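Local coordinates for retinol dehydratase (Spodoptera frugiperda, PDB 1FMJ), which binds retinol together with adenosine 3',5'-diphosphate and, as a member of the sulfotransferase 1 family, dehydrates retinol, probably by way of sulfonate transfer, at residues Y35-Y46 with G220-H230. Numbering follows the deposited sequence.
Sequences YVKLGPKGYMVY and GLYTLTPYFEH
Met44 lies against the loop 220-225, joining the N-terminal beta hairpin 35-46, which carries a G1 bulge at Gly42 and Tyr43, to the lead-in of helix 227-235 in the sulfotransferase fold. Met44 N donates to Thr225 O (2.8 Å, N-H...O angle 163°) and Met44 O accepts from Leu224 N, so the loop pairs with the hairpin's outer strand. Bends at chi2 and chi3 fold the Met44 side chain back, setting CE beside Leu221 and 3.7 Å above the plane of the Tyr35 ring, offset toward its rim; the opposite face meets Tyr46. At the edge of the Tyr35 ring, and in its plane, Tyr35 OH hydrogen-bonds Thr223 OG1 (2.6 Å), which sits over the centre of the Tyr222 ring. Lys37, bent at chi2 and chi4, brings NZ between Gly42 O (2.8 Å), on a lone pair, and Gly220 O (3.2 Å), tilted from the carbonyl plane. A leucine here would probably leave both carbonyls without this shared donor. Past Pro226, which follows a cis peptide bond and sets CD 3.8 Å from Tyr43 CD2, Tyr43 crosses Glu229 at about a right angle; its OH hydrogen-bonds Glu233, which also forms a salt bridge with Lys41. One water accepts from Lys41 NZ and donates to both Glu229 O and Glu229 OE1 (2.6 Å).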
ATOM      1  N   TYR A  35      14.044  10.065   2.775  1.00 24.40           N
ATOM      2  CA  TYR A  35      13.038   9.994   3.840  1.00 24.51           C
ATOM      3  C   TYR A  35      13.282  10.968   5.001  1.00 24.73           C
ATOM      4  O   TYR A  35      14.309  11.646   5.074  1.00 25.49           O
ATOM      5  CB  TYR A  35      12.997   8.595   4.466  1.00 25.12           C
ATOM      6  CG  TYR A  35      12.665   7.430   3.559  1.00 25.76           C
ATOM      7  CD1 TYR A  35      13.675   6.677   2.965  1.00 25.85           C
ATOM      8  CD2 TYR A  35      11.346   7.014   3.385  1.00 24.53           C
ATOM      9  CE1 TYR A  35      13.385   5.535   2.235  1.00 25.99           C
ATOM     10  CE2 TYR A  35      11.044   5.869   2.650  1.00 24.90           C
ATOM     11  CZ  TYR A  35      12.069   5.135   2.084  1.00 24.73           C
ATOM     12  OH  TYR A  35      11.789   3.989   1.389  1.00 24.27           O
ATOM     13  N   VAL A  36      12.305  11.002   5.906  1.00 24.97           N
ATOM     14  CA  VAL A  36      12.337  11.779   7.140  1.00 25.40           C
ATOM     15  C   VAL A  36      11.333  11.084   8.047  1.00 26.28           C
ATOM     16  O   VAL A  36      10.340  10.525   7.568  1.00 26.47           O
ATOM     17  CB  VAL A  36      11.898  13.257   6.969  1.00 25.81           C
ATOM     18  CG1 VAL A  36      12.848  13.987   6.030  1.00 25.01           C
ATOM     19  CG2 VAL A  36      10.460  13.326   6.479  1.00 23.92           C
ATOM     20  N   LYS A  37      11.610  11.084   9.345  1.00 26.51           N
ATOM     21  CA  LYS A  37      10.729  10.469  10.331  1.00 27.56           C
ATOM     22  C   LYS A  37       9.592  11.459  10.583  1.00 27.20           C
ATOM     23  O   LYS A  37       9.830  12.664  10.664  1.00 27.94           O
ATOM     24  CB  LYS A  37      11.495  10.226  11.633  1.00 27.88           C
ATOM     25  CG  LYS A  37      11.578   8.770  12.090  1.00 28.38           C
ATOM     26  CD  LYS A  37      12.498   7.942  11.218  1.00 27.33           C
ATOM     27  CE  LYS A  37      12.819   6.594  11.869  1.00 27.66           C
ATOM     28  NZ  LYS A  37      11.621   5.709  12.034  1.00 26.69           N
ATOM     29  N   LEU A  38       8.368  10.965  10.716  1.00 25.96           N
ATOM     30  CA  LEU A  38       7.236  11.863  10.932  1.00 26.64           C
ATOM     31  C   LEU A  38       6.395  11.520  12.149  1.00 26.60           C
ATOM     32  O   LEU A  38       5.948  10.390  12.301  1.00 27.90           O
ATOM     33  CB  LEU A  38       6.337  11.888   9.689  1.00 25.00           C
ATOM     34  CG  LEU A  38       5.142  12.846   9.748  1.00 24.16           C
ATOM     35  CD1 LEU A  38       5.657  14.242  10.099  1.00 24.51           C
ATOM     36  CD2 LEU A  38       4.396  12.862   8.418  1.00 21.04           C
ATOM     37  N   GLY A  39       6.175  12.507  13.013  1.00 27.47           N
ATOM     38  CA  GLY A  39       5.373  12.280  14.206  1.00 27.49           C
ATOM     39  C   GLY A  39       6.109  11.576  15.335  1.00 27.35           C
ATOM     40  O   GLY A  39       7.227  11.096  15.149  1.00 27.23           O
ATOM     41  N   PRO A  40       5.501  11.495  16.526  1.00 28.08           N
ATOM     42  CA  PRO A  40       6.119  10.839  17.684  1.00 28.57           C
ATOM     43  C   PRO A  40       6.451   9.370  17.441  1.00 29.10           C
ATOM     44  O   PRO A  40       7.300   8.801  18.127  1.00 30.17           O
ATOM     45  CB  PRO A  40       5.078  11.031  18.786  1.00 28.51           C
ATOM     46  CG  PRO A  40       3.779  11.063  18.014  1.00 29.38           C
ATOM     47  CD  PRO A  40       4.135  11.946  16.847  1.00 28.28           C
ATOM     48  N   LYS A  41       5.782   8.754  16.470  1.00 28.36           N
ATOM     49  CA  LYS A  41       6.038   7.356  16.146  1.00 27.94           C
ATOM     50  C   LYS A  41       7.124   7.222  15.067  1.00 26.76           C
ATOM     51  O   LYS A  41       7.591   6.124  14.774  1.00 27.60           O
ATOM     52  CB  LYS A  41       4.746   6.683  15.687  1.00 27.49           C
ATOM     53  CG  LYS A  41       3.678   6.642  16.763  1.00 28.41           C
ATOM     54  CD  LYS A  41       2.360   6.084  16.237  1.00 28.52           C
ATOM     55  CE  LYS A  41       1.284   6.131  17.317  1.00 29.31           C
ATOM     56  NZ  LYS A  41      -0.004   5.498  16.892  1.00 29.76           N
ATOM     57  N   GLY A  42       7.527   8.346  14.485  1.00 26.51           N
ATOM     58  CA  GLY A  42       8.566   8.322  13.467  1.00 24.20           C
ATOM     59  C   GLY A  42       8.234   7.509  12.224  1.00 22.94           C
ATOM     60  O   GLY A  42       9.031   6.678  11.788  1.00 21.20           O
ATOM     61  N   TYR A  43       7.059   7.745  11.651  1.00 22.02           N
ATOM     62  CA  TYR A  43       6.659   7.034  10.443  1.00 21.69           C
ATOM     63  C   TYR A  43       7.565   7.461   9.300  1.00 22.41           C
ATOM     64  O   TYR A  43       7.763   8.655   9.052  1.00 22.27           O
ATOM     65  CB  TYR A  43       5.196   7.336  10.078  1.00 21.19           C
ATOM     66  CG  TYR A  43       4.167   6.592  10.914  1.00 19.96           C
ATOM     67  CD1 TYR A  43       3.312   7.278  11.774  1.00 20.49           C
ATOM     68  CD2 TYR A  43       4.026   5.205  10.815  1.00 21.02           C
ATOM     69  CE1 TYR A  43       2.330   6.603  12.518  1.00 19.76           C
ATOM     70  CE2 TYR A  43       3.051   4.520  11.554  1.00 19.76           C
ATOM     71  CZ  TYR A  43       2.209   5.228  12.401  1.00 19.06           C
ATOM     72  OH  TYR A  43       1.256   4.572  13.136  1.00 18.65           O
ATOM     73  N   MET A  44       8.134   6.473   8.615  1.00 22.25           N
ATOM     74  CA  MET A  44       9.011   6.737   7.493  1.00 21.75           C
ATOM     75  C   MET A  44       8.221   7.275   6.297  1.00 21.62           C
ATOM     76  O   MET A  44       7.432   6.549   5.690  1.00 20.87           O
ATOM     77  CB  MET A  44       9.738   5.450   7.099  1.00 22.88           C
ATOM     78  CG  MET A  44      10.844   5.031   8.050  1.00 21.49           C
ATOM     79  SD  MET A  44      12.223   6.186   8.027  1.00 25.78           S
ATOM     80  CE  MET A  44      13.248   5.483   6.717  1.00 22.88           C
ATOM     81  N   VAL A  45       8.421   8.546   5.957  1.00 20.33           N
ATOM     82  CA  VAL A  45       7.722   9.104   4.808  1.00 20.58           C
ATOM     83  C   VAL A  45       8.699   9.749   3.848  1.00 21.41           C
ATOM     84  O   VAL A  45       9.686  10.370   4.260  1.00 22.38           O
ATOM     85  CB  VAL A  45       6.627  10.150   5.219  1.00 19.58           C
ATOM     86  CG1 VAL A  45       5.611   9.505   6.155  1.00 18.81           C
ATOM     87  CG2 VAL A  45       7.256  11.358   5.879  1.00 18.74           C
ATOM     88  N   TYR A  46       8.444   9.571   2.555  1.00 22.84           N
ATOM     89  CA  TYR A  46       9.295  10.168   1.538  1.00 23.15           C
ATOM     90  C   TYR A  46       9.202  11.677   1.750  1.00 23.93           C
ATOM     91  O   TYR A  46       8.108  12.214   1.920  1.00 22.17           O
ATOM     92  CB  TYR A  46       8.802   9.775   0.141  1.00 23.84           C
ATOM     93  CG  TYR A  46       9.278   8.404  -0.302  1.00 23.35           C
ATOM     94  CD1 TYR A  46       8.376   7.364  -0.520  1.00 23.45           C
ATOM     95  CD2 TYR A  46      10.629   8.157  -0.510  1.00 23.29           C
ATOM     96  CE1 TYR A  46       8.815   6.108  -0.938  1.00 23.80           C
ATOM     97  CE2 TYR A  46      11.079   6.911  -0.931  1.00 24.66           C
ATOM     98  CZ  TYR A  46      10.168   5.893  -1.143  1.00 23.75           C
ATOM     99  OH  TYR A  46      10.617   4.671  -1.573  1.00 22.69           O
ATOM    100  N   GLY A 220      11.864  -0.471  11.377  1.00 22.70           N
ATOM    101  CA  GLY A 220      11.071   0.711  11.094  1.00 22.82           C
ATOM    102  C   GLY A 220      11.808   1.712  10.225  1.00 22.71           C
ATOM    103  O   GLY A 220      11.615   2.929  10.358  1.00 22.42           O
ATOM    104  N   LEU A 221      12.657   1.213   9.329  1.00 22.53           N
ATOM    105  CA  LEU A 221      13.413   2.097   8.446  1.00 21.90           C
ATOM    106  C   LEU A 221      13.009   1.986   6.977  1.00 21.71           C
ATOM    107  O   LEU A 221      13.727   2.442   6.086  1.00 23.23           O
ATOM    108  CB  LEU A 221      14.918   1.862   8.623  1.00 21.85           C
ATOM    109  CG  LEU A 221      15.410   2.413   9.970  1.00 21.11           C
ATOM    110  CD1 LEU A 221      16.872   2.081  10.196  1.00 20.73           C
ATOM    111  CD2 LEU A 221      15.181   3.921  10.001  1.00 21.33           C
ATOM    112  N   TYR A 222      11.875   1.352   6.715  1.00 20.58           N
ATOM    113  CA  TYR A 222      11.399   1.282   5.343  1.00 20.46           C
ATOM    114  C   TYR A 222      10.129   2.113   5.257  1.00 19.14           C
ATOM    115  O   TYR A 222       9.568   2.530   6.277  1.00 19.32           O
ATOM    116  CB  TYR A 222      11.123  -0.150   4.874  1.00 19.91           C
ATOM    117  CG  TYR A 222      10.842  -0.208   3.380  1.00 19.20           C
ATOM    118  CD1 TYR A 222      11.799   0.211   2.450  1.00 18.86           C
ATOM    119  CD2 TYR A 222       9.599  -0.607   2.904  1.00 19.18           C
ATOM    120  CE1 TYR A 222      11.508   0.235   1.073  1.00 19.88           C
ATOM    121  CE2 TYR A 222       9.298  -0.587   1.548  1.00 18.38           C
ATOM    122  CZ  TYR A 222      10.248  -0.165   0.637  1.00 19.37           C
ATOM    123  OH  TYR A 222       9.925  -0.126  -0.696  1.00 18.81           O
ATOM    124  N   THR A 223       9.694   2.359   4.032  1.00 20.19           N
ATOM    125  CA  THR A 223       8.516   3.172   3.749  1.00 19.04           C
ATOM    126  C   THR A 223       7.275   2.892   4.603  1.00 19.23           C
ATOM    127  O   THR A 223       6.765   1.776   4.657  1.00 18.50           O
ATOM    128  CB  THR A 223       8.144   3.057   2.250  1.00 20.82           C
ATOM    129  OG1 THR A 223       9.321   3.287   1.457  1.00 20.19           O
ATOM    130  CG2 THR A 223       7.080   4.093   1.874  1.00 19.35           C
ATOM    131  N   LEU A 224       6.815   3.949   5.266  1.00 18.08           N
ATOM    132  CA  LEU A 224       5.643   3.952   6.133  1.00 16.33           C
ATOM    133  C   LEU A 224       5.619   3.039   7.354  1.00 15.99           C
ATOM    134  O   LEU A 224       4.560   2.819   7.944  1.00 15.92           O
ATOM    135  CB  LEU A 224       4.368   3.787   5.291  1.00 16.22           C
ATOM    136  CG  LEU A 224       4.091   5.033   4.427  1.00 16.23           C
ATOM    137  CD1 LEU A 224       2.874   4.815   3.567  1.00 16.42           C
ATOM    138  CD2 LEU A 224       3.883   6.263   5.324  1.00 16.78           C
ATOM    139  N   THR A 225       6.782   2.511   7.736  1.00 16.40           N
ATOM    140  CA  THR A 225       6.887   1.714   8.955  1.00 16.31           C
ATOM    141  C   THR A 225       7.068   2.831  10.008  1.00 16.72           C
ATOM    142  O   THR A 225       7.193   4.003   9.639  1.00 14.36           O
ATOM    143  CB  THR A 225       8.149   0.805   8.948  1.00 16.72           C
ATOM    144  OG1 THR A 225       9.324   1.608   8.761  1.00 16.05           O
ATOM    145  CG2 THR A 225       8.052  -0.236   7.827  1.00 18.19           C
ATOM    146  N   PRO A 226       7.115   2.499  11.315  1.00 17.75           N
ATOM    147  CA  PRO A 226       7.043   1.205  12.003  1.00 17.40           C
ATOM    148  C   PRO A 226       5.823   0.399  11.584  1.00 16.71           C
ATOM    149  O   PRO A 226       4.703   0.881  11.662  1.00 16.62           O
ATOM    150  CB  PRO A 226       6.980   1.600  13.478  1.00 18.23           C
ATOM    151  CG  PRO A 226       7.723   2.907  13.517  1.00 18.71           C
ATOM    152  CD  PRO A 226       7.171   3.597  12.300  1.00 17.74           C
ATOM    153  N   TYR A 227       6.048  -0.834  11.151  1.00 16.36           N
ATOM    154  CA  TYR A 227       4.960  -1.691  10.720  1.00 16.66           C
ATOM    155  C   TYR A 227       3.851  -1.885  11.763  1.00 16.35           C
ATOM    156  O   TYR A 227       2.670  -1.679  11.477  1.00 17.30           O
ATOM    157  CB  TYR A 227       5.495  -3.062  10.312  1.00 16.20           C
ATOM    158  CG  TYR A 227       4.380  -4.048  10.057  1.00 16.01           C
ATOM    159  CD1 TYR A 227       3.677  -4.035   8.857  1.00 16.14           C
ATOM    160  CD2 TYR A 227       3.982  -4.947  11.047  1.00 16.62           C
ATOM    161  CE1 TYR A 227       2.599  -4.889   8.647  1.00 16.31           C
ATOM    162  CE2 TYR A 227       2.900  -5.810  10.847  1.00 15.73           C
ATOM    163  CZ  TYR A 227       2.215  -5.773   9.651  1.00 15.19           C
ATOM    164  OH  TYR A 227       1.124  -6.597   9.461  1.00 15.29           O
ATOM    165  N   PHE A 228       4.215  -2.286  12.972  1.00 15.96           N
ATOM    166  CA  PHE A 228       3.189  -2.509  13.978  1.00 16.37           C
ATOM    167  C   PHE A 228       2.415  -1.281  14.441  1.00 16.68           C
ATOM    168  O   PHE A 228       1.247  -1.396  14.814  1.00 17.62           O
ATOM    169  CB  PHE A 228       3.776  -3.253  15.169  1.00 14.38           C
ATOM    170  CG  PHE A 228       3.951  -4.711  14.920  1.00 15.32           C
ATOM    171  CD1 PHE A 228       5.208  -5.243  14.651  1.00 14.77           C
ATOM    172  CD2 PHE A 228       2.845  -5.560  14.923  1.00 13.67           C
ATOM    173  CE1 PHE A 228       5.355  -6.599  14.395  1.00 16.43           C
ATOM    174  CE2 PHE A 228       2.989  -6.913  14.666  1.00 15.32           C
ATOM    175  CZ  PHE A 228       4.245  -7.433  14.404  1.00 14.45           C
ATOM    176  N   GLU A 229       3.042  -0.111  14.422  1.00 17.27           N
ATOM    177  CA  GLU A 229       2.322   1.099  14.818  1.00 18.21           C
ATOM    178  C   GLU A 229       1.244   1.374  13.774  1.00 17.46           C
ATOM    179  O   GLU A 229       0.151   1.849  14.093  1.00 17.88           O
ATOM    180  CB  GLU A 229       3.271   2.293  14.919  1.00 19.68           C
ATOM    181  CG  GLU A 229       4.304   2.171  16.040  1.00 22.97           C
ATOM    182  CD  GLU A 229       3.684   1.694  17.342  1.00 24.61           C
ATOM    183  OE1 GLU A 229       2.622   2.236  17.722  1.00 24.84           O
ATOM    184  OE2 GLU A 229       4.254   0.781  17.984  1.00 25.26           O
ATOM    185  N   HIS A 230       1.551   1.057  12.521  1.00 17.39           N
ATOM    186  CA  HIS A 230       0.609   1.263  11.416  1.00 17.02           C
ATOM    187  C   HIS A 230      -0.604   0.358  11.626  1.00 16.95           C
ATOM    188  O   HIS A 230      -1.752   0.811  11.596  1.00 18.81           O
ATOM    189  CB  HIS A 230       1.311   0.943  10.083  1.00 17.19           C
ATOM    190  CG  HIS A 230       0.574   1.416   8.866  1.00 14.93           C
ATOM    191  ND1 HIS A 230      -0.697   0.989   8.551  1.00 12.91           N
ATOM    192  CD2 HIS A 230       0.958   2.233   7.855  1.00 14.53           C
ATOM    193  CE1 HIS A 230      -1.064   1.516   7.396  1.00 13.15           C
ATOM    194  NE2 HIS A 230      -0.075   2.275   6.953  1.00 13.85           N
TER
HETATM  195  O   HOH W   1       0.262   2.556  16.727  1.00 19.54           O
HETATM  196  O   HOH W   2       8.964   2.573  -1.098  1.00 18.67           O